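Local coordinates for phosphoserine aminotransferase SerC (Cytophaga hutchinsonii ATCC 33406, PDB 3FFR), which probably catalyses the reversible, pyridoxal-phosphate-dependent amino-group transfer between phosphoserine and 2-oxoglutarate in serine biosynthesis, at residues 147-150 with 151-155; 169-172 with 173-177; 279-282 with 283-287; 293-296 with 297-300; 330-333 with 334-338. All coordinates share one frame; numbering follows the deposited sequence. Where two conformers were deposited one is given.

Contact 1 (147-150 with 151-155)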
loop_
_atom_site.group_PDB
_atom_site.type_symbol
_atom_site.label_atom_id
_atom_site.label_comp_id
_atom_site.label_asym_id
_atom_site.label_seq_id
_atom_site.Cartn_x
_atom_site.Cartn_y
_atom_site.Cartn_z
HETATM N N MSE A 147 -12.750 16.774 -17.467
HETATM C CA MSE A 147 -12.550 18.234 -17.394
HETATM C C MSE A 147 -11.253 18.505 -18.167
HETATM O O MSE A 147 -10.155 18.344 -17.622
HETATM C CB MSE A 147 -12.406 18.765 -15.986
HETATM C CG MSE A 147 -12.300 20.267 -16.008
HETATM SE SE MSE A 147 -12.086 21.088 -14.265
HETATM C CE MSE A 147 -13.982 21.312 -13.781
ATOM N N PRO A 148 -11.365 18.880 -19.448
ATOM C CA PRO A 148 -10.164 19.102 -20.258
ATOM C C PRO A 148 -9.215 20.138 -19.661
ATOM O O PRO A 148 -9.630 20.993 -18.905
ATOM C CB PRO A 148 -10.722 19.589 -21.567
ATOM C CG PRO A 148 -12.033 18.933 -21.670
ATOM C CD PRO A 148 -12.589 19.006 -20.270
ATOM N N VAL A 149 -7.944 20.025 -20.031
ATOM C CA VAL A 149 -6.902 20.898 -19.480
ATOM C C VAL A 149 -7.237 22.374 -19.654
ATOM O O VAL A 149 -7.005 23.177 -18.755
ATOM C CB VAL A 149 -5.503 20.519 -20.035
ATOM C CG1 VAL A 149 -4.438 21.565 -19.664
ATOM C CG2 VAL A 149 -5.087 19.118 -19.478
ATOM N N GLU A 150 -7.844 22.727 -20.788
ATOM C CA GLU A 150 -8.167 24.129 -21.039
ATOM C C GLU A 150 -9.165 24.629 -20.000
ATOM O O GLU A 150 -9.128 25.789 -19.596
ATOM C CB GLU A 150 -8.685 24.379 -22.474
ATOM C CG GLU A 150 -9.975 23.667 -22.837
ATOM C CD GLU A 150 -10.412 23.964 -24.267
ATOM O OE1 GLU A 150 -9.801 24.862 -24.897
ATOM O OE2 GLU A 150 -11.364 23.307 -24.745
ATOM N N ASP A 151 -10.032 23.735 -19.550
ATOM C CA ASP A 151 -11.033 24.100 -18.519
ATOM C C ASP A 151 -10.356 24.138 -17.138
ATOM O O ASP A 151 -10.593 25.022 -16.307
ATOM C CB ASP A 151 -12.231 23.153 -18.530
ATOM C CG ASP A 151 -13.147 23.330 -19.769
ATOM O OD1 ASP A 151 -13.058 24.343 -20.503
ATOM O OD2 ASP A 151 -13.974 22.432 -19.963
ATOM N N ILE A 152 -9.489 23.161 -16.899
ATOM C CA ILE A 152 -8.726 23.117 -15.632
ATOM C C ILE A 152 -7.961 24.434 -15.435
ATOM O O ILE A 152 -7.867 24.995 -14.333
ATOM C CB ILE A 152 -7.734 21.919 -15.631
ATOM C CG1 ILE A 152 -8.580 20.636 -15.483
ATOM C CG2 ILE A 152 -6.661 22.041 -14.481
ATOM C CD1 ILE A 152 -7.901 19.350 -15.380
ATOM N N ASN A 153 -7.421 24.917 -16.543
ATOM C CA ASN A 153 -6.563 26.097 -16.535
ATOM C C ASN A 153 -7.272 27.379 -16.148
ATOM O O ASN A 153 -6.619 28.392 -15.887
ATOM C CB ASN A 153 -5.875 26.303 -17.901
ATOM C CG ASN A 153 -4.753 25.315 -18.148
ATOM O OD1 ASN A 153 -4.313 24.615 -17.232
ATOM N ND2 ASN A 153 -4.271 25.266 -19.392
ATOM N N THR A 154 -8.595 27.335 -16.124
ATOM C CA THR A 154 -9.377 28.530 -15.805
ATOM C C THR A 154 -9.487 28.773 -14.319
ATOM O O THR A 154 -9.890 29.846 -13.883
ATOM C CB THR A 154 -10.818 28.481 -16.343
ATOM O OG1 THR A 154 -11.560 27.441 -15.695
ATOM C CG2 THR A 154 -10.834 28.310 -17.854
ATOM N N PHE A 155 -9.103 27.791 -13.532
ATOM C CA PHE A 155 -9.263 27.905 -12.057
ATOM C C PHE A 155 -8.234 28.746 -11.327
ATOM O O PHE A 155 -8.543 29.370 -10.314
ATOM C CB PHE A 155 -9.401 26.528 -11.411
ATOM C CG PHE A 155 -10.784 25.932 -11.589
ATOM C CD1 PHE A 155 -11.115 25.258 -12.750
ATOM C CD2 PHE A 155 -11.762 26.113 -10.627
ATOM C CE1 PHE A 155 -12.379 24.743 -12.932
ATOM C CE2 PHE A 155 -13.038 25.605 -10.816
ATOM C CZ PHE A 155 -13.348 24.924 -11.971
#
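The selenomethionine M147 runs past D151 and I152 to the ring of F155. CG stands anti to the backbone N (chi1 -176°), and a bend at the last torsion carries CE to the aromatic group. M147 SE rests 3.7 Å from I152 CG1, and M147 CE lies 3.9 Å from F155 CE1; this Met-aromatic approach is oblique, with SE 5.0 Å from the ring centroid of F155. M147 O is buried without a polar partner, having I152 CD1 against it. D151 instead lies alongside the P148 ring and points the same way, and its OD1 forms a salt bridge with K296. The E150 carboxylate is turned only 18° from that of D151, and K296, also a weak, long ion partner of E150, probably eases the crowding of like charges. The N153 side chain crosses that of V149, with N153 ND2 3.7 Å from V149 CG1. Replacing N153 by a glycine removes that amide and would probably leave V149 CG1 uncovered on this side. P148 O accepts a straight bond from I152 N (3.0 Å, 164°) and a weak one from D151 N, while N153 N reaches V149 O at 2.8 Å. P148 is thus the N-cap of helix 149-152, which runs out into a type I turn and packs on strands 133-137 and 163-167 of the large sheet of a fold-type I aminotransferase.

Contact 2 (169-172 with 173-177)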
loop_
_atom_site.group_PDB
_atom_site.type_symbol
_atom_site.label_atom_id
_atom_site.label_comp_id
_atom_site.label_asym_id
_atom_site.label_seq_id
_atom_site.Cartn_x
_atom_site.Cartn_y
_atom_site.Cartn_z
ATOM N N VAL A 169 -6.344 9.999 -11.992
ATOM C CA VAL A 169 -6.213 8.599 -11.675
ATOM C C VAL A 169 -6.522 7.702 -12.858
ATOM O O VAL A 169 -5.776 6.782 -13.163
ATOM C CB VAL A 169 -7.083 8.204 -10.438
ATOM C CG1 VAL A 169 -7.172 6.676 -10.265
ATOM C CG2 VAL A 169 -6.560 8.897 -9.145
ATOM N N SER A 170 -7.587 8.028 -13.572
ATOM C CA SER A 170 -8.028 7.174 -14.689
ATOM C C SER A 170 -7.723 7.771 -16.046
ATOM O O SER A 170 -8.316 7.388 -17.073
ATOM C CB SER A 170 -9.502 6.803 -14.548
ATOM O OG SER A 170 -10.311 7.976 -14.509
ATOM N N SER A 171 -6.774 8.703 -16.079
ATOM C CA SER A 171 -6.402 9.333 -17.359
ATOM C C SER A 171 -4.910 9.557 -17.622
ATOM O O SER A 171 -4.470 9.425 -18.758
ATOM C CB SER A 171 -7.148 10.652 -17.529
ATOM O OG SER A 171 -6.870 11.530 -16.463
ATOM N N LEU A 172 -4.134 9.976 -16.618
ATOM C CA LEU A 172 -2.697 10.221 -16.821
ATOM C C LEU A 172 -2.110 8.928 -17.403
ATOM O O LEU A 172 -2.399 7.842 -16.899
ATOM C CB LEU A 172 -2.028 10.636 -15.493
ATOM C CG LEU A 172 -0.672 11.333 -15.521
ATOM C CD1 LEU A 172 -0.784 12.696 -16.191
ATOM C CD2 LEU A 172 -0.107 11.488 -14.097
ATOM N N PRO A 173 -1.223 9.031 -18.421
ATOM C CA PRO A 173 -0.623 10.216 -19.012
ATOM C C PRO A 173 -1.267 10.892 -20.213
ATOM O O PRO A 173 -0.574 11.582 -20.961
ATOM C CB PRO A 173 0.751 9.681 -19.422
ATOM C CG PRO A 173 0.474 8.251 -19.877
ATOM C CD PRO A 173 -0.649 7.785 -18.975
ATOM N N TYR A 174 -2.573 10.717 -20.398
ATOM C CA TYR A 174 -3.294 11.358 -21.518
ATOM C C TYR A 174 -3.309 12.911 -21.439
ATOM O O TYR A 174 -2.840 13.595 -22.357
ATOM C CB TYR A 174 -4.683 10.783 -21.722
ATOM C CG TYR A 174 -5.310 11.449 -22.904
ATOM C CD1 TYR A 174 -4.848 11.187 -24.196
ATOM C CD2 TYR A 174 -6.328 12.391 -22.738
ATOM C CE1 TYR A 174 -5.408 11.862 -25.307
ATOM C CE2 TYR A 174 -6.883 13.054 -23.820
ATOM C CZ TYR A 174 -6.432 12.798 -25.101
ATOM O OH TYR A 174 -7.026 13.487 -26.168
ATOM N N PRO A 175 -3.899 13.486 -20.379
ATOM C CA PRO A 175 -3.812 14.950 -20.313
ATOM C C PRO A 175 -2.403 15.467 -20.245
ATOM O O PRO A 175 -1.540 14.869 -19.610
ATOM C CB PRO A 175 -4.524 15.280 -19.007
ATOM C CG PRO A 175 -4.391 14.019 -18.172
ATOM C CD PRO A 175 -4.537 12.931 -19.175
ATOM N N LYS A 176 -2.207 16.601 -20.903
ATOM C CA LYS A 176 -0.929 17.282 -20.884
ATOM C C LYS A 176 -1.108 18.581 -20.112
ATOM O O LYS A 176 -1.545 19.611 -20.637
ATOM C CB LYS A 176 -0.384 17.551 -22.284
ATOM C CG LYS A 176 1.046 18.100 -22.212
ATOM C CD LYS A 176 1.721 18.291 -23.558
ATOM C CE LYS A 176 3.172 18.709 -23.354
ATOM N NZ LYS A 176 3.270 19.977 -22.590
ATOM N N PHE A 177 -0.776 18.517 -18.841
ATOM C CA PHE A 177 -0.976 19.666 -17.961
ATOM C C PHE A 177 -0.013 20.801 -18.180
ATOM O O PHE A 177 1.122 20.620 -18.620
ATOM C CB PHE A 177 -0.966 19.256 -16.468
ATOM C CG PHE A 177 -2.104 18.334 -16.103
ATOM C CD1 PHE A 177 -3.407 18.844 -15.955
ATOM C CD2 PHE A 177 -1.907 16.980 -15.979
ATOM C CE1 PHE A 177 -4.465 18.021 -15.697
ATOM C CE2 PHE A 177 -2.976 16.139 -15.693
ATOM C CZ PHE A 177 -4.262 16.668 -15.559
#
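S171 and Y174 are joined by the one hydrogen bond of this turn, from Y174 N to S171 O at 2.8 Å and nearly straight at 161°, with the donor tilted from the carbonyl plane. Between them the peptide from L172 to P173 is cis, and the backbone angles of these two residues fit a type VIa turn. Apolar contacts accompany it. P175 folds back so that its CD lies 3.8 Å from S171 CB, and the same ring carbon sits near the S171 carbonyl oxygen. L172 has two deposited conformers; in the one described, L172 CD1 approaches the edge of the F177 ring near its plane, 4.1 Å from CE2, and comes within 4.3 Å of P175 CG, so these contacts are tentative. The polar ends are bound by other parts of the chain: S171 OG bonds H138 ND1, and Y174, whose CG is anti to the backbone N (chi1 -178°), sends its hydroxyl to E272 OE2. The turn is largely buried and lies in the connection between the parallel strands 163-167 and 184-188. Strand 184-188 meets L172 and F177, helix 149-152 covers P175 and F177, and helix 264-284 receives Y174.

Contact 3 (279-282 with 283-287)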
loop_
_atom_site.group_PDB
_atom_site.type_symbol
_atom_site.label_atom_id
_atom_site.label_comp_id
_atom_site.label_asym_id
_atom_site.label_seq_id
_atom_site.Cartn_x
_atom_site.Cartn_y
_atom_site.Cartn_z
ATOM N N ASN A 279 -15.757 5.375 -30.871
ATOM C CA ASN A 279 -16.769 6.425 -30.945
ATOM C C ASN A 279 -17.481 6.418 -32.296
ATOM O O ASN A 279 -18.667 6.699 -32.386
ATOM C CB ASN A 279 -16.162 7.786 -30.582
ATOM C CG ASN A 279 -15.821 7.869 -29.111
ATOM O OD1 ASN A 279 -16.510 7.259 -28.277
ATOM N ND2 ASN A 279 -14.777 8.649 -28.763
ATOM N N THR A 280 -16.745 6.078 -33.331
ATOM C CA THR A 280 -17.331 6.002 -34.680
ATOM C C THR A 280 -18.430 4.935 -34.704
ATOM O O THR A 280 -19.485 5.097 -35.337
ATOM C CB THR A 280 -16.248 5.705 -35.748
ATOM O OG1 THR A 280 -15.380 6.851 -35.843
ATOM C CG2 THR A 280 -16.908 5.454 -37.143
ATOM N N TYR A 281 -18.168 3.858 -33.976
ATOM C CA TYR A 281 -19.112 2.737 -33.871
ATOM C C TYR A 281 -20.317 3.187 -33.064
ATOM O O TYR A 281 -21.465 2.984 -33.461
ATOM C CB TYR A 281 -18.466 1.499 -33.263
ATOM C CG TYR A 281 -19.441 0.460 -32.704
ATOM C CD1 TYR A 281 -20.381 -0.151 -33.523
ATOM C CD2 TYR A 281 -19.398 0.088 -31.344
ATOM C CE1 TYR A 281 -21.251 -1.097 -33.030
ATOM C CE2 TYR A 281 -20.264 -0.839 -30.842
ATOM C CZ TYR A 281 -21.201 -1.431 -31.691
ATOM O OH TYR A 281 -22.066 -2.387 -31.190
ATOM N N ILE A 282 -20.062 3.906 -31.982
ATOM C CA ILE A 282 -21.180 4.364 -31.143
ATOM C C ILE A 282 -22.060 5.332 -31.960
ATOM O O ILE A 282 -23.279 5.361 -31.784
ATOM C CB ILE A 282 -20.717 5.025 -29.817
ATOM C CG1 ILE A 282 -19.962 4.001 -28.954
ATOM C CG2 ILE A 282 -21.913 5.587 -29.051
ATOM C CD1 ILE A 282 -19.215 4.619 -27.738
ATOM N N GLU A 283 -21.454 6.123 -32.848
ATOM C CA GLU A 283 -22.263 7.090 -33.626
ATOM C C GLU A 283 -23.419 6.451 -34.376
ATOM O O GLU A 283 -24.449 7.100 -34.586
ATOM C CB GLU A 283 -21.444 7.875 -34.658
ATOM C CG GLU A 283 -20.433 8.881 -34.091
ATOM C CD GLU A 283 -21.017 10.076 -33.350
ATOM O OE1 GLU A 283 -22.244 10.267 -33.326
ATOM O OE2 GLU A 283 -20.192 10.836 -32.755
ATOM N N SER A 284 -23.243 5.204 -34.793
ATOM C CA SER A 284 -24.252 4.544 -35.624
ATOM C C SER A 284 -24.829 3.259 -35.039
ATOM O O SER A 284 -25.666 2.613 -35.668
ATOM C CB SER A 284 -23.713 4.277 -37.031
ATOM O OG SER A 284 -22.623 3.391 -37.015
ATOM N N SER A 285 -24.416 2.916 -33.824
ATOM C CA SER A 285 -24.906 1.705 -33.171
ATOM C C SER A 285 -26.397 1.731 -32.913
ATOM O O SER A 285 -26.947 2.757 -32.555
ATOM C CB SER A 285 -24.201 1.466 -31.831
ATOM O OG SER A 285 -24.689 0.268 -31.254
ATOM N N LYS A 286 -27.030 0.566 -33.090
ATOM C CA LYS A 286 -28.453 0.426 -32.804
ATOM C C LYS A 286 -28.686 0.092 -31.322
ATOM O O LYS A 286 -29.813 0.130 -30.844
ATOM C CB LYS A 286 -29.113 -0.650 -33.712
ATOM N N VAL A 287 -27.600 -0.145 -30.589
ATOM C CA VAL A 287 -27.669 -0.518 -29.162
ATOM C C VAL A 287 -27.021 0.516 -28.218
ATOM O O VAL A 287 -27.568 0.863 -27.169
ATOM C CB VAL A 287 -27.042 -1.894 -28.958
ATOM C CG1 VAL A 287 -26.796 -2.244 -27.436
ATOM C CG2 VAL A 287 -27.980 -2.960 -29.637
HETATM O O HOH W 1 -20.726 5.531 -37.628
HETATM O O HOH W 2 -22.231 1.198 -35.724
#
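Y281 CG and S285 OG both stand anti to the backbone N (chi1 161° and -179°): the first torsion brings the tyrosine ring under S285 CB, and the second sends OG toward the phenol oxygen. S285 CB stands 4.0 Å above the plane of the Y281 ring, offset toward the rim. The two hydroxyls do not bond each other; Y281 OH and S285 OG each bond the same acceptor, the backbone oxygen of the C-terminal G362, so two hydroxyls grip one atom. S285 OG also accepts from V287 N at 3.0 Å and from F288 N, which fixes its rotation. In S284, OG sits between the backbone N and the carbonyl carbon and meets two waters. One donates to T280 O at 2.6 Å, the other to Y281 O at 3.0 Å, and each also bonds S284 OG, so water serves carbonyls at the fraying end. E283 N still bonds N279 O at 2.9 Å in the helical manner. S284 N then reaches Y281 O from above the carbonyl plane, and the bond from S285 N to I282 O is weak. Outside the segments, helix 347-360 packs on Y281, and strands 288-290 and 302-307 meet I282. The geometry is that of a helix C-terminus, here of helix 264-284, passing through an ST turn into edge strand 288-290 of the smaller sheet.

Contact 4 (293-296 with 297-300)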
loop_
_atom_site.group_PDB
_atom_site.type_symbol
_atom_site.label_atom_id
_atom_site.label_comp_id
_atom_site.label_asym_id
_atom_site.label_seq_id
_atom_site.Cartn_x
_atom_site.Cartn_y
_atom_site.Cartn_z
ATOM N N GLU A 293 -23.505 13.653 -23.031
ATOM C CA GLU A 293 -24.035 14.411 -24.186
ATOM C C GLU A 293 -23.038 15.383 -24.826
ATOM O O GLU A 293 -22.911 15.432 -26.050
ATOM C CB GLU A 293 -25.331 15.138 -23.800
ATOM C CG GLU A 293 -26.451 14.161 -23.435
ATOM C CD GLU A 293 -27.796 14.823 -23.188
ATOM O OE1 GLU A 293 -27.880 16.066 -23.263
ATOM O OE2 GLU A 293 -28.767 14.077 -22.918
ATOM N N ASP A 294 -22.332 16.142 -24.000
ATOM C CA ASP A 294 -21.379 17.152 -24.497
ATOM C C ASP A 294 -20.094 16.482 -24.963
ATOM O O ASP A 294 -19.279 15.983 -24.150
ATOM C CB ASP A 294 -21.122 18.247 -23.443
ATOM C CG ASP A 294 -20.210 19.359 -23.935
ATOM O OD1 ASP A 294 -19.496 19.183 -24.940
ATOM O OD2 ASP A 294 -20.162 20.411 -23.265
ATOM N N ALA A 295 -19.927 16.441 -26.281
ATOM C CA ALA A 295 -18.796 15.721 -26.882
ATOM C C ALA A 295 -17.456 16.186 -26.387
ATOM O O ALA A 295 -16.522 15.390 -26.276
ATOM C CB ALA A 295 -18.862 15.775 -28.457
ATOM N N LYS A 296 -17.357 17.471 -26.038
ATOM C CA LYS A 296 -16.073 18.017 -25.590
ATOM C C LYS A 296 -15.681 17.427 -24.263
ATOM O O LYS A 296 -14.503 17.359 -23.935
ATOM C CB LYS A 296 -16.070 19.554 -25.454
ATOM C CG LYS A 296 -14.883 20.092 -24.599
ATOM C CD LYS A 296 -14.987 21.598 -24.284
ATOM C CE LYS A 296 -14.010 22.102 -23.194
ATOM N NZ LYS A 296 -14.141 23.619 -23.010
ATOM N N LEU A 297 -16.668 16.968 -23.515
ATOM C CA LEU A 297 -16.401 16.472 -22.161
ATOM C C LEU A 297 -16.389 14.959 -22.012
ATOM O O LEU A 297 -16.336 14.426 -20.904
ATOM C CB LEU A 297 -17.405 17.112 -21.178
ATOM C CG LEU A 297 -17.443 18.645 -21.162
ATOM C CD1 LEU A 297 -18.479 19.142 -20.137
ATOM C CD2 LEU A 297 -16.046 19.242 -20.934
ATOM N N ARG A 298 -16.429 14.271 -23.138
ATOM C CA ARG A 298 -16.392 12.824 -23.113
ATOM C C ARG A 298 -14.960 12.350 -22.915
ATOM O O ARG A 298 -14.026 12.842 -23.574
ATOM C CB ARG A 298 -16.937 12.256 -24.414
ATOM C CG ARG A 298 -18.408 12.509 -24.615
ATOM C CD ARG A 298 -18.843 12.014 -25.975
ATOM N NE ARG A 298 -20.196 12.499 -26.253
ATOM C CZ ARG A 298 -20.719 12.580 -27.465
ATOM N NH1 ARG A 298 -19.995 12.228 -28.501
ATOM N NH2 ARG A 298 -21.937 13.071 -27.629
ATOM N N SER A 299 -14.797 11.403 -22.001
ATOM C CA SER A 299 -13.468 10.863 -21.709
ATOM C C SER A 299 -12.850 10.113 -22.858
ATOM O O SER A 299 -13.534 9.343 -23.538
ATOM C CB SER A 299 -13.532 9.901 -20.510
ATOM O OG SER A 299 -12.254 9.321 -20.246
HETATM N N MSE A 300 -11.572 10.357 -23.097
HETATM C CA MSE A 300 -10.816 9.604 -24.114
HETATM C C MSE A 300 -10.278 8.250 -23.586
HETATM O O MSE A 300 -9.916 7.358 -24.370
HETATM C CB MSE A 300 -9.631 10.448 -24.622
HETATM C CG MSE A 300 -9.970 11.714 -25.309
HETATM SE SE MSE A 300 -10.519 11.234 -27.171
HETATM C CE MSE A 300 -10.603 13.053 -27.872
HETATM O O HOH W 3 -12.865 15.285 -22.924
#
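A surface 3-10 turn in the loop from strand 288-290 to strand 302-307 folds R298 back over A295 and sets L297 against D294. The R298 guanidinium lies with one face over A295 CA, which stands 3.6 Å from the plane toward its rim, while A295 CB touches R298 NH1 at 3.7 Å. The arginine chain is extended from CG to NE, and R298 NH2 thereby gains a weak bond to E293 O (3.0 Å, 132°). V292 O takes NE, and F290 adds a cation-pi contact. With a leucine in place of R298, the carbonyls of E293 and V292 would probably lose their donors and F290 its cation. D294 heads the turn: its OD1 accepts from K296 N at 3.0 Å, making an Asx turn, and its O accepts from L297 N at 2.9 Å, the donor standing above the carbonyl plane. R298 N continues with a weak bond to A295 O. D294 OD2, held by the Y121 hydroxyl, passes 3.8 Å from L297 CD1, and L297 itself packs on V145 and Y121. A water donates to K296 O and to R298 O, each at 2.8 Å. A295, K296 and M300 line a site occupied by a polyethylene glycol, probably from the crystallisation liquor.

Contact 5 (330-333 with 334-338)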
loop_
_atom_site.group_PDB
_atom_site.type_symbol
_atom_site.label_atom_id
_atom_site.label_comp_id
_atom_site.label_asym_id
_atom_site.label_seq_id
_atom_site.Cartn_x
_atom_site.Cartn_y
_atom_site.Cartn_z
ATOM N N GLY A 330 -22.094 1.553 -10.253
ATOM C CA GLY A 330 -23.163 1.621 -9.272
ATOM C C GLY A 330 -24.537 1.351 -9.836
ATOM O O GLY A 330 -24.804 0.308 -10.417
ATOM N N SER A 331 -25.397 2.350 -9.704
ATOM C CA SER A 331 -26.788 2.230 -10.119
ATOM C C SER A 331 -26.948 2.242 -11.641
ATOM O O SER A 331 -28.039 2.033 -12.164
ATOM C CB SER A 331 -27.646 3.304 -9.469
ATOM O OG SER A 331 -27.380 4.551 -10.037
ATOM N N LYS A 332 -25.837 2.418 -12.345
ATOM C CA LYS A 332 -25.847 2.406 -13.819
ATOM C C LYS A 332 -25.391 1.048 -14.353
ATOM O O LYS A 332 -25.193 0.874 -15.559
ATOM C CB LYS A 332 -24.913 3.472 -14.385
ATOM C CG LYS A 332 -25.338 4.905 -14.087
ATOM C CD LYS A 332 -26.674 5.205 -14.669
ATOM C CE LYS A 332 -27.096 6.624 -14.396
ATOM N NZ LYS A 332 -28.363 6.943 -15.081
ATOM N N LYS A 333 -25.239 0.078 -13.452
ATOM C CA LYS A 333 -24.652 -1.205 -13.831
ATOM C C LYS A 333 -25.451 -1.987 -14.881
ATOM O O LYS A 333 -24.900 -2.841 -15.565
ATOM C CB LYS A 333 -24.363 -2.085 -12.613
ATOM C CG LYS A 333 -25.608 -2.586 -11.914
ATOM C CD LYS A 333 -25.264 -3.351 -10.630
ATOM C CE LYS A 333 -26.525 -3.576 -9.765
ATOM N NZ LYS A 333 -27.142 -2.280 -9.280
ATOM N N GLU A 334 -26.720 -1.671 -15.054
ATOM C CA GLU A 334 -27.502 -2.375 -16.068
ATOM C C GLU A 334 -27.829 -1.544 -17.305
ATOM O O GLU A 334 -28.359 -2.081 -18.284
ATOM C CB GLU A 334 -28.795 -2.926 -15.470
ATOM C CG GLU A 334 -28.590 -4.018 -14.427
ATOM C CD GLU A 334 -29.907 -4.626 -13.951
ATOM O OE1 GLU A 334 -30.987 -4.082 -14.284
ATOM O OE2 GLU A 334 -29.860 -5.657 -13.245
ATOM N N THR A 335 -27.466 -0.264 -17.279
ATOM C CA THR A 335 -27.828 0.651 -18.361
ATOM C C THR A 335 -26.695 1.336 -19.111
ATOM O O THR A 335 -26.946 2.102 -20.057
ATOM C CB THR A 335 -28.758 1.714 -17.832
ATOM O OG1 THR A 335 -28.113 2.396 -16.752
ATOM C CG2 THR A 335 -30.070 1.040 -17.330
ATOM N N GLN A 336 -25.469 1.091 -18.661
ATOM C CA GLN A 336 -24.298 1.617 -19.352
ATOM C C GLN A 336 -23.192 0.592 -19.370
ATOM O O GLN A 336 -23.176 -0.312 -18.564
ATOM C CB GLN A 336 -23.739 2.887 -18.660
ATOM C CG GLN A 336 -24.675 4.061 -18.519
ATOM C CD GLN A 336 -23.989 5.301 -17.949
ATOM O OE1 GLN A 336 -23.314 5.240 -16.909
ATOM N NE2 GLN A 336 -24.167 6.437 -18.627
ATOM N N ILE A 337 -22.292 0.731 -20.335
ATOM C CA ILE A 337 -21.014 0.009 -20.300
ATOM C C ILE A 337 -19.896 1.055 -20.223
ATOM O O ILE A 337 -20.084 2.238 -20.528
ATOM C CB ILE A 337 -20.774 -0.972 -21.464
ATOM C CG1 ILE A 337 -20.730 -0.244 -22.823
ATOM C CG2 ILE A 337 -21.800 -2.167 -21.410
ATOM C CD1 ILE A 337 -20.230 -1.101 -23.967
ATOM N N ARG A 338 -18.736 0.601 -19.781
ATOM C CA ARG A 338 -17.556 1.451 -19.655
ATOM C C ARG A 338 -16.402 0.695 -20.302
ATOM O O ARG A 338 -16.038 -0.412 -19.868
ATOM C CB ARG A 338 -17.276 1.745 -18.187
ATOM C CG ARG A 338 -18.468 2.342 -17.424
ATOM C CD ARG A 338 -18.009 2.879 -16.072
ATOM N NE ARG A 338 -17.724 1.792 -15.127
ATOM C CZ ARG A 338 -16.995 1.921 -14.042
ATOM N NH1 ARG A 338 -16.370 3.065 -13.776
ATOM N NH2 ARG A 338 -16.800 0.876 -13.263
HETATM O O HOH W 4 -28.614 0.442 -14.339
#
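K332 and Q336 make the closest side-chain contact: the amide oxygen OE1 of Q336 lies 3.5 Å from K332 CB and equally near CG. The lysine leaves the backbone with CG anti to the carbonyl carbon and then bends at its second torsion (chi2 -61°), so that its aliphatic part crosses the amide obliquely. K332 CD also lies 3.8 Å from T335 OG1. In the backbone, K332 O accepts two bonds of different geometry. Q336 N comes nearly in line with the carbonyl bond, whereas T335 N stands 61° out of the carbonyl plane; both distances to K332 O are 3.1 Å. This tight reversal closes the beta hairpin that links the neighbouring antiparallel strands 323-327 and 336-340, its loop containing a short 3-10 segment at 331-332. One water is set into the bend: it donates to S331 O at 2.8 Å, accepts from E334 N at 2.9 Å and bonds T335 OG1 more distantly. Further round, K333 N bonds G330 O, and the positive phi of G330 (55°) suits a glycine at the start of the turn. Beyond the hairpin, N306 on strand 302-307 accepts from Q336 NE2 and so positions the amide, while K332 packs on F116 and its NZ bonds a polyethylene glycol, probably from the crystallisation liquor.

In the fold
Contact 2 is the buried one, lying near the middle of the chain; contacts 4 and 5 are surface turns, and contact 1, a short helix, and contact 3, a helix end, are partly buried. Contacts 1 and 2 lie against the large sheet and share a hydrophobic boundary in which V149 and I152 meet P175 and F177. Contact 4 borders both: its K296 pairs with the acids of contact 1, and M300 touches the hydroxyl of Y174. Contacts 3 and 4 adjoin the smaller sheet and contact 5 enters one of its strands, about 17 Å between centres from contact 3. Apolar packing prevails inside, whereas waters and main-chain carbonyls carry more of the load in the outer turns.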